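Local structure of aldolase (Escherichia coli, 6VOP) at residues S10-M15 against L61-A66; R17-F22 against G33-L38. The protein belongs to the class II aldolase and adducin N-terminal domain family, an AraD-like alpha/beta fold, and is a putative aldolase assembled from four chains. The protein carries 2 engineered substitutions. All blocks are in the same frame, centred on the assembly; numbering follows the deposited sequence.

Contact 1. Residues S10-M15 against L61-A66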
ATOM      1  N   SER A  10      25.525  12.709   8.945  1.00 35.64           N
ATOM      2  CA  SER A  10      25.034  11.436   8.435  1.00 39.05           C
ATOM      3  C   SER A  10      23.918  10.874   9.307  1.00 42.92           C
ATOM      4  O   SER A  10      23.046  10.152   8.809  1.00 56.46           O
ATOM      5  CB  SER A  10      26.185  10.440   8.321  1.00 37.55           C
ATOM      6  OG  SER A  10      27.035  10.779   7.238  1.00 46.04           O
ATOM      7  N   LEU A  11      23.921  11.193  10.603  1.00 32.45           N
ATOM      8  CA  LEU A  11      22.822  10.772  11.465  1.00 28.33           C
ATOM      9  C   LEU A  11      21.553  11.560  11.160  1.00 30.75           C
ATOM     10  O   LEU A  11      20.449  11.003  11.180  1.00 26.45           O
ATOM     11  CB  LEU A  11      23.220  10.928  12.930  1.00 25.16           C
ATOM     12  CG  LEU A  11      24.232   9.894  13.422  1.00 27.96           C
ATOM     13  CD1 LEU A  11      24.861  10.324  14.739  1.00 25.29           C
ATOM     14  CD2 LEU A  11      23.574   8.534  13.554  1.00 24.11           C
ATOM     15  N   ARG A  12      21.690  12.859  10.877  1.00 33.05           N
ATOM     16  CA  ARG A  12      20.533  13.651  10.475  1.00 34.51           C
ATOM     17  C   ARG A  12      19.951  13.145   9.162  1.00 37.76           C
ATOM     18  O   ARG A  12      18.726  13.060   9.009  1.00 27.40           O
ATOM     19  CB  ARG A  12      20.918  15.126  10.351  1.00 32.96           C
ATOM     20  CG  ARG A  12      21.232  15.813  11.666  1.00 30.22           C
ATOM     21  CD  ARG A  12      21.723  17.234  11.436  1.00 33.27           C
ATOM     22  NE  ARG A  12      22.035  17.911  12.691  1.00 36.75           N
ATOM     23  CZ  ARG A  12      21.220  18.763  13.303  1.00 45.28           C
ATOM     24  NH1 ARG A  12      20.034  19.044  12.778  1.00 46.50           N
ATOM     25  NH2 ARG A  12      21.587  19.333  14.444  1.00 44.32           N
ATOM     26  N   GLU A  13      20.815  12.805   8.201  1.00 32.30           N
ATOM     27  CA  GLU A  13      20.336  12.286   6.923  1.00 31.64           C
ATOM     28  C   GLU A  13      19.695  10.916   7.089  1.00 33.38           C
ATOM     29  O   GLU A  13      18.695  10.612   6.428  1.00 37.40           O
ATOM     30  CB  GLU A  13      21.482  12.221   5.913  1.00 33.36           C
ATOM     31  CG  GLU A  13      21.865  13.563   5.315  1.00 46.85           C
ATOM     32  CD  GLU A  13      23.187  13.513   4.572  1.00 66.72           C
ATOM     33  OE1 GLU A  13      23.672  14.582   4.144  1.00 73.57           O
ATOM     34  OE2 GLU A  13      23.740  12.403   4.416  1.00 73.26           O
ATOM     35  N   GLU A  14      20.257  10.074   7.962  1.00 29.20           N
ATOM     36  CA  GLU A  14      19.662   8.762   8.202  1.00 35.09           C
ATOM     37  C   GLU A  14      18.270   8.895   8.803  1.00 30.64           C
ATOM     38  O   GLU A  14      17.351   8.153   8.431  1.00 27.37           O
ATOM     39  CB  GLU A  14      20.561   7.927   9.116  1.00 38.61           C
ATOM     40  CG  GLU A  14      20.032   6.519   9.370  1.00 52.77           C
ATOM     41  CD  GLU A  14      20.721   5.822  10.530  1.00 60.57           C
ATOM     42  OE1 GLU A  14      20.549   4.593  10.673  1.00 61.13           O
ATOM     43  OE2 GLU A  14      21.434   6.500  11.301  1.00 66.82           O
ATOM     44  N   MET A  15      18.092   9.839   9.729  1.00 27.57           N
ATOM     45  CA  MET A  15      16.771  10.073  10.302  1.00 27.71           C
ATOM     46  C   MET A  15      15.804  10.596   9.250  1.00 31.30           C
ATOM     47  O   MET A  15      14.670  10.114   9.149  1.00 32.72           O
ATOM     48  CB  MET A  15      16.878  11.048  11.472  1.00 31.20           C
ATOM     49  CG  MET A  15      15.550  11.623  11.931  1.00 38.93           C
ATOM     50  SD  MET A  15      15.668  12.308  13.593  1.00 41.22           S
ATOM     51  CE  MET A  15      15.929  10.808  14.532  1.00 30.39           C
ATOM     52  N   LEU A  61      16.407  19.504  12.166  1.00 38.20           N
ATOM     53  CA  LEU A  61      16.069  18.517  13.178  1.00 27.33           C
ATOM     54  C   LEU A  61      16.431  19.041  14.563  1.00 34.49           C
ATOM     55  O   LEU A  61      17.448  19.714  14.744  1.00 33.60           O
ATOM     56  CB  LEU A  61      16.800  17.203  12.900  1.00 39.75           C
ATOM     57  CG  LEU A  61      16.279  16.362  11.733  1.00 34.81           C
ATOM     58  CD1 LEU A  61      17.229  15.216  11.415  1.00 25.83           C
ATOM     59  CD2 LEU A  61      14.888  15.835  12.049  1.00 36.69           C
ATOM     60  N   SER A  62      15.587  18.730  15.541  1.00 35.70           N
ATOM     61  CA  SER A  62      15.786  19.238  16.890  1.00 27.35           C
ATOM     62  C   SER A  62      16.979  18.565  17.559  1.00 32.63           C
ATOM     63  O   SER A  62      17.355  17.436  17.230  1.00 36.14           O
ATOM     64  CB  SER A  62      14.530  19.023  17.734  1.00 26.91           C
ATOM     65  OG  SER A  62      13.383  19.527  17.071  1.00 29.97           O
ATOM     66  N   LYS A  63      17.577  19.281  18.510  1.00 37.49           N
ATOM     67  CA  LYS A  63      18.707  18.791  19.293  1.00 32.96           C
ATOM     68  C   LYS A  63      18.407  19.093  20.755  1.00 32.49           C
ATOM     69  O   LYS A  63      18.300  20.263  21.140  1.00 27.65           O
ATOM     70  CB  LYS A  63      20.013  19.446  18.842  1.00 27.12           C
ATOM     71  CG  LYS A  63      21.279  18.750  19.313  1.00 27.85           C
ATOM     72  CD  LYS A  63      22.501  19.319  18.605  1.00 40.99           C
ATOM     73  CE  LYS A  63      23.795  18.820  19.227  1.00 48.70           C
ATOM     74  NZ  LYS A  63      24.980  19.581  18.731  1.00 50.48           N
ATOM     75  N   VAL A  64      18.252  18.047  21.565  1.00 27.15           N
ATOM     76  CA  VAL A  64      17.854  18.178  22.962  1.00 38.03           C
ATOM     77  C   VAL A  64      18.879  17.467  23.834  1.00 37.45           C
ATOM     78  O   VAL A  64      19.325  16.362  23.510  1.00 40.13           O
ATOM     79  CB  VAL A  64      16.440  17.608  23.209  1.00 28.59           C
ATOM     80  CG1 VAL A  64      16.011  17.844  24.648  1.00 30.45           C
ATOM     81  CG2 VAL A  64      15.437  18.227  22.245  1.00 33.25           C
ATOM     82  N   ALA A  65      19.249  18.104  24.943  1.00 42.11           N
ATOM     83  CA  ALA A  65      20.169  17.504  25.894  1.00 43.97           C
ATOM     84  C   ALA A  65      19.452  16.455  26.742  1.00 35.66           C
ATOM     85  O   ALA A  65      18.226  16.328  26.723  1.00 34.19           O
ATOM     86  CB  ALA A  65      20.791  18.576  26.787  1.00 37.17           C
ATOM     87  N   ALA A  66      20.245  15.696  27.503  1.00 47.66           N
ATOM     88  CA  ALA A  66      19.682  14.624  28.318  1.00 48.18           C
ATOM     89  C   ALA A  66      18.721  15.157  29.374  1.00 42.99           C
ATOM     90  O   ALA A  66      17.769  14.464  29.753  1.00 38.26           O
ATOM     91  CB  ALA A  66      20.805  13.822  28.976  1.00 40.83           C
TER

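Contact 2. Residues R17-F22 against G33-L38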
ATOM      1  N   ARG A  17      16.068  10.093   6.051  1.00 27.59           N
ATOM      2  CA  ARG A  17      15.839   9.007   5.102  1.00 34.73           C
ATOM      3  C   ARG A  17      14.860   7.983   5.665  1.00 38.35           C
ATOM      4  O   ARG A  17      13.910   7.575   4.986  1.00 43.72           O
ATOM      5  CB  ARG A  17      17.171   8.348   4.736  1.00 31.05           C
ATOM      6  CG  ARG A  17      17.095   7.334   3.604  1.00 37.54           C
ATOM      7  CD  ARG A  17      17.278   5.914   4.118  1.00 50.73           C
ATOM      8  NE  ARG A  17      18.562   5.737   4.790  1.00 58.28           N
ATOM      9  CZ  ARG A  17      18.926   4.627   5.424  1.00 63.84           C
ATOM     10  NH1 ARG A  17      18.100   3.591   5.478  1.00 66.74           N
ATOM     11  NH2 ARG A  17      20.115   4.555   6.009  1.00 61.28           N
ATOM     12  N   ILE A  18      15.075   7.562   6.914  1.00 31.86           N
ATOM     13  CA  ILE A  18      14.197   6.573   7.532  1.00 30.61           C
ATOM     14  C   ILE A  18      12.792   7.138   7.715  1.00 30.53           C
ATOM     15  O   ILE A  18      11.794   6.430   7.525  1.00 26.02           O
ATOM     16  CB  ILE A  18      14.804   6.094   8.865  1.00 34.48           C
ATOM     17  CG1 ILE A  18      15.986   5.158   8.602  1.00 30.86           C
ATOM     18  CG2 ILE A  18      13.759   5.404   9.727  1.00 22.38           C
ATOM     19  CD1 ILE A  18      16.499   4.467   9.841  1.00 29.60           C
ATOM     20  N   ALA A  19      12.689   8.421   8.072  1.00 27.09           N
ATOM     21  CA  ALA A  19      11.376   9.041   8.233  1.00 27.15           C
ATOM     22  C   ALA A  19      10.601   9.031   6.923  1.00 29.67           C
ATOM     23  O   ALA A  19       9.409   8.701   6.895  1.00 30.87           O
ATOM     24  CB  ALA A  19      11.527  10.468   8.757  1.00 30.60           C
ATOM     25  N   SER A  20      11.269   9.391   5.823  1.00 34.51           N
ATOM     26  CA  SER A  20      10.606   9.390   4.524  1.00 38.89           C
ATOM     27  C   SER A  20      10.131   7.989   4.154  1.00 33.56           C
ATOM     28  O   SER A  20       9.037   7.820   3.605  1.00 28.26           O
ATOM     29  CB  SER A  20      11.555   9.944   3.462  1.00 33.11           C
ATOM     30  OG  SER A  20      11.033   9.758   2.161  1.00 51.69           O
ATOM     31  N   SER A  21      10.937   6.971   4.457  1.00 28.30           N
ATOM     32  CA  SER A  21      10.541   5.594   4.178  1.00 28.14           C
ATOM     33  C   SER A  21       9.251   5.227   4.901  1.00 33.83           C
ATOM     34  O   SER A  21       8.349   4.625   4.308  1.00 33.05           O
ATOM     35  CB  SER A  21      11.672   4.644   4.571  1.00 28.32           C
ATOM     36  OG  SER A  21      11.376   3.319   4.180  1.00 35.12           O
ATOM     37  N   PHE A  22       9.147   5.580   6.185  1.00 31.41           N
ATOM     38  CA  PHE A  22       7.918   5.319   6.928  1.00 24.01           C
ATOM     39  C   PHE A  22       6.730   6.029   6.294  1.00 31.70           C
ATOM     40  O   PHE A  22       5.620   5.484   6.250  1.00 32.28           O
ATOM     41  CB  PHE A  22       8.082   5.757   8.382  1.00 22.49           C
ATOM     42  CG  PHE A  22       8.830   4.775   9.231  1.00 26.97           C
ATOM     43  CD1 PHE A  22       8.627   3.412   9.083  1.00 34.19           C
ATOM     44  CD2 PHE A  22       9.736   5.215  10.181  1.00 23.50           C
ATOM     45  CE1 PHE A  22       9.317   2.506   9.867  1.00 41.88           C
ATOM     46  CE2 PHE A  22      10.428   4.317  10.968  1.00 29.94           C
ATOM     47  CZ  PHE A  22      10.219   2.960  10.810  1.00 37.33           C
ATOM     48  N   GLY A  33       3.412  11.493  14.626  1.00 54.01           N
ATOM     49  CA  GLY A  33       4.600  10.692  14.849  1.00 38.83           C
ATOM     50  C   GLY A  33       5.864  11.503  15.034  1.00 44.66           C
ATOM     51  O   GLY A  33       5.892  12.700  14.733  1.00 49.45           O
ATOM     52  N   ASN A  34       6.917  10.855  15.527  1.00 39.57           N
ATOM     53  CA  ASN A  34       8.198  11.506  15.761  1.00 38.48           C
ATOM     54  C   ASN A  34       9.260  10.443  16.000  1.00 34.08           C
ATOM     55  O   ASN A  34       8.977   9.382  16.564  1.00 32.42           O
ATOM     56  CB  ASN A  34       8.129  12.466  16.954  1.00 45.52           C
ATOM     57  CG  ASN A  34       7.354  11.888  18.119  1.00 54.43           C
ATOM     58  OD1 ASN A  34       7.923  11.241  18.997  1.00 62.02           O
ATOM     59  ND2 ASN A  34       6.047  12.121  18.135  1.00 61.28           N
ATOM     60  N   LEU A  35      10.484  10.742  15.566  1.00 33.05           N
ATOM     61  CA  LEU A  35      11.629   9.865  15.749  1.00 29.63           C
ATOM     62  C   LEU A  35      12.732  10.597  16.499  1.00 29.96           C
ATOM     63  O   LEU A  35      12.855  11.823  16.412  1.00 31.92           O
ATOM     64  CB  LEU A  35      12.181   9.371  14.411  1.00 23.59           C
ATOM     65  CG  LEU A  35      11.147   9.020  13.348  1.00 33.42           C
ATOM     66  CD1 LEU A  35      11.832   8.774  12.015  1.00 37.78           C
ATOM     67  CD2 LEU A  35      10.351   7.804  13.780  1.00 31.00           C
ATOM     68  N   SER A  36      13.541   9.834  17.232  1.00 24.30           N
ATOM     69  CA  SER A  36      14.678  10.400  17.942  1.00 26.63           C
ATOM     70  C   SER A  36      15.771   9.349  18.068  1.00 27.11           C
ATOM     71  O   SER A  36      15.495   8.150  18.147  1.00 33.23           O
ATOM     72  CB  SER A  36      14.281  10.925  19.327  1.00 25.59           C
ATOM     73  OG  SER A  36      14.049   9.860  20.232  1.00 27.00           O
ATOM     74  N   LEU A  37      17.019   9.816  18.081  1.00 25.02           N
ATOM     75  CA  LEU A  37      18.174   8.956  18.289  1.00 27.56           C
ATOM     76  C   LEU A  37      19.163   9.660  19.205  1.00 34.39           C
ATOM     77  O   LEU A  37      19.089  10.873  19.422  1.00 37.26           O
ATOM     78  CB  LEU A  37      18.850   8.571  16.963  1.00 26.00           C
ATOM     79  CG  LEU A  37      19.501   9.668  16.111  1.00 28.95           C
ATOM     80  CD1 LEU A  37      20.994   9.810  16.411  1.00 30.53           C
ATOM     81  CD2 LEU A  37      19.284   9.387  14.632  1.00 28.73           C
ATOM     82  N   LEU A  38      20.099   8.882  19.742  1.00 42.09           N
ATOM     83  CA  LEU A  38      21.134   9.393  20.632  1.00 31.40           C
ATOM     84  C   LEU A  38      22.403   9.652  19.830  1.00 32.12           C
ATOM     85  O   LEU A  38      22.922   8.744  19.172  1.00 33.15           O
ATOM     86  CB  LEU A  38      21.416   8.410  21.768  1.00 34.28           C
ATOM     87  CG  LEU A  38      20.576   8.540  23.039  1.00 48.50           C
ATOM     88  CD1 LEU A  38      21.235   7.787  24.184  1.00 41.51           C
ATOM     89  CD2 LEU A  38      20.364   9.999  23.403  1.00 47.67           C
TER

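Contact 1. Residues S10-M15 against L61-A66
R12 and L61 lie alongside each other, their side chains pointing opposite ways, and this pairing of a charged chain with a leucine shows how a helix can be fastened to the approach of a strand by apolar and polar means at once. L61, just ahead of strand 62-64, directs its side chain at the helix. Its CD1 settles on the helical backbone, 3.6 Å from the carbonyl O of R12, while the same methyl also meets the CB of R12 at 3.8 Å. M15 SD sits against both methyls of L61, 3.9 Å from CD2 and about as near to CD1, the two side chains crossing at a slant. M15 reaches this place because its CG stands anti to the backbone N (chi1 166°). L61 is thus gripped from two successive turns of the helix, and this is the tightly packed, buried part of the contact; L45 of strand 44-46 also touches both R12 and L61.

The looser part lies beyond the guanidinium. The R12 chain runs extended from CG to NE and carries NH1 to within 3.3 Å of the carbonyl O of L61, a weak, bent hydrogen bond (141° at the hydrogen), the oxygen lying oblique to the guanidinium plane. The stronger partner of NH1 is the carbonyl O of P58. Past it, K63 is partly exposed and gives only a thin contact, its CD being 4.3 Å from NH2 of R12.

E8, one turn earlier on the helix, makes long, weak ion pairs with both R12 NE and K63 NZ. That carboxylate probably eases the closeness of R12 NH2 and K63 NZ, 5.5 Å apart. The chemistry therefore implies a join resting mainly on L61 packed against the R12 chain and the helix backbone, with M15 adding a smaller apolar part, the arginine's firmer bond going to the carbonyl O of P58 and only a weak one to that of L61.

Contact 2. Residues R17-F22 against G33-L38
A19 and L35 meet methyl to methyl, the CB of A19 lying 3.7 Å from CD1 of L35, and the pair illustrates how a small residue lets a helix settle close to a sheet. The same CD1 also comes within 3.8 Å of the CA of A19, which means that the leucine branch rests on the helix backbone as much as on the side chain. The conformation of L35 makes this possible: its CG is turned anti to the carbonyl carbon, beside the backbone N (chi1 -39°), and chi2 of 171° sets CD1 anti to CA, so that this methyl is the one carried out to A19.

CD2, the second branch, turns to F22 one turn further along, but more loosely, 4.5 Å from CD2 of the ring and at an oblique angle to it. The CG of F22 lies beside its backbone N (chi1 -80°), the setting from which the ring comes beside L35. The ring packs edge-to-face with Y27, and the F22 side chain also touches L99 of strand 95-99 and A178 of helix 174-194. No hydrogen bond crosses between the two segments.

One leucine of a central strand, lodged against an alanine and a phenylalanine of the amino-terminal helix, is an instance of the helix-on-sheet layering that builds the AraD-like alpha/beta fold.

In the fold
Contacts 1 and 2 show one helix serving two strands of the same sheet: the earlier turns of helix 7-24 meet the approach to strand 62-64 and, through L11 and M15, also strand 33-38, which the later turns cover further, strand 44-46 lying between the two strands. The contact centres are 10 Å apart, and M15 joins them, its CE lying 3.6 Å from CD2 of L37 and 3.7 Å from the O of L35. Along the chain, contact 2 falls wholly between the segments of contact 1. Contact 2 is the more central: the side chain of L35 comes close to, but makes no contact with, H98, H100 and H165, a possible, unconfirmed metal site whose donor atoms converge on a vacant point.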